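Local coordinates for mandelate racemase/muconate lactonizing enzyme family protein (PDB 3TOY) that belongs to the enolase superfamily, pairing an alpha-plus-beta N-terminal domain with a barrel domain that carries a metal site, its specific function being unassigned, at residues 32-36 with 86-90. Residues are numbered along the deposited sequence; the frame is centred on the assembly and turned at random.
Sequences VTARA and VHLVE. With NI (nickel (II) ion), chain G.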
# COMPACT_ATOMS: atom_id res chain seq x y z
N VAL A 32 -48.13 15.64 8.48
CA VAL A 32 -47.00 15.54 9.38
C VAL A 32 -46.99 16.78 10.27
O VAL A 32 -47.04 17.91 9.78
CB VAL A 32 -45.68 15.45 8.55
CG1 VAL A 32 -44.48 15.61 9.45
CG2 VAL A 32 -45.64 14.13 7.81
N THR A 33 -46.91 16.58 11.58
CA THR A 33 -46.76 17.70 12.47
C THR A 33 -45.60 17.43 13.41
O THR A 33 -45.28 16.28 13.70
CB THR A 33 -48.05 17.98 13.26
OG1 THR A 33 -48.26 16.96 14.24
CG2 THR A 33 -49.24 18.03 12.32
N ALA A 34 -44.95 18.49 13.86
CA ALA A 34 -43.84 18.37 14.78
C ALA A 34 -44.01 19.34 15.92
O ALA A 34 -44.42 20.49 15.73
CB ALA A 34 -42.52 18.66 14.03
N ARG A 35 -43.70 18.89 17.13
CA ARG A 35 -43.73 19.78 18.28
C ARG A 35 -42.40 19.76 19.03
O ARG A 35 -41.76 18.72 19.14
CB ARG A 35 -44.86 19.39 19.24
CG ARG A 35 -46.27 19.48 18.62
CD ARG A 35 -47.32 18.96 19.60
NE ARG A 35 -47.31 17.50 19.70
CZ ARG A 35 -48.01 16.81 20.60
NH1 ARG A 35 -48.78 17.44 21.47
NH2 ARG A 35 -47.94 15.49 20.61
N ALA A 36 -42.02 20.92 19.55
CA ALA A 36 -40.80 21.04 20.35
C ALA A 36 -41.12 21.00 21.85
O ALA A 36 -42.05 21.65 22.31
CB ALA A 36 -40.09 22.35 19.99
N VAL A 86 -38.39 21.77 13.62
CA VAL A 86 -39.85 21.72 13.48
C VAL A 86 -40.28 22.12 12.07
O VAL A 86 -41.09 21.44 11.43
CB VAL A 86 -40.54 22.62 14.54
CG1 VAL A 86 -42.03 22.82 14.19
CG2 VAL A 86 -40.37 22.00 15.93
N HIS A 87 -39.73 23.21 11.58
CA HIS A 87 -39.97 23.69 10.25
C HIS A 87 -39.63 22.67 9.20
O HIS A 87 -40.39 22.41 8.30
CB HIS A 87 -39.07 24.87 9.97
CG HIS A 87 -39.68 26.21 10.19
ND1 HIS A 87 -40.56 26.79 9.31
CD2 HIS A 87 -39.46 27.13 11.16
CE1 HIS A 87 -40.90 27.98 9.76
NE2 HIS A 87 -40.24 28.22 10.87
N LEU A 88 -38.42 22.13 9.30
CA LEU A 88 -37.97 21.18 8.29
C LEU A 88 -38.86 19.95 8.22
O LEU A 88 -39.25 19.51 7.14
CB LEU A 88 -36.52 20.78 8.57
CG LEU A 88 -35.55 21.89 8.18
CD1 LEU A 88 -34.20 21.59 8.81
CD2 LEU A 88 -35.43 22.03 6.64
N VAL A 89 -39.18 19.39 9.38
CA VAL A 89 -40.02 18.21 9.42
C VAL A 89 -41.39 18.51 8.80
O VAL A 89 -41.92 17.73 8.02
CB VAL A 89 -40.21 17.70 10.85
CG1 VAL A 89 -41.29 16.62 10.88
CG2 VAL A 89 -38.89 17.15 11.42
N GLU A 90 -41.95 19.67 9.15
CA GLU A 90 -43.28 20.02 8.67
C GLU A 90 -43.26 20.34 7.19
O GLU A 90 -44.14 19.89 6.44
CB GLU A 90 -43.91 21.14 9.52
CG GLU A 90 -44.29 20.60 10.90
CD GLU A 90 -45.24 21.48 11.70
OE1 GLU A 90 -45.31 22.71 11.44
OE2 GLU A 90 -45.92 20.93 12.60
NI NI G . -39.82 30.13 12.11
O HOH W 1 -46.72 19.18 7.51
O HOH W 2 -41.12 31.56 13.02
O HOH W 3 -39.67 31.30 10.43
O HOH W 4 -40.24 29.13 13.97
O HOH W 5 -41.72 31.08 12.28
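With CG trans to its own carbonyl carbon (chi1 -71°) and the chain extended beyond it, E90 reaches from helix 82-95 to the backbone of strand 29-47. There E90 OE2 accepts the A34 N-H at 2.9 Å, nearly straight (166°), on the anti side of the carboxylate and 22° out of its plane. A glutamate suits this place because its length spans the gap to a strand N-H, its carboxylate supplies the acceptor and its CG packs near A34. One turn of helix brings V86 and V89 onto the same strand. V89 sends CG1 opposite its backbone N, against V32 CG1 at 3.6 Å, the two valines crossing at about a right angle. A34, small enough to let the helix come near, lays CB 3.9 Å from V89 CG1, and V86 CG2 touches A36 CB. Over these short segments helix and strand run nearly antiparallel, their axes approaching to 7.3 Å; the helix belongs to the layer that covers the antiparallel sheet of the N-terminal capping domain. V89 also packs on I60 of strand 50-64 and A126 of helix 122-142. A water donates to both V32 O and E90 O. On a face turned from the strand, H87 NE2 binds nickel at 2.3 Å, joined there by H87 of a second subunit.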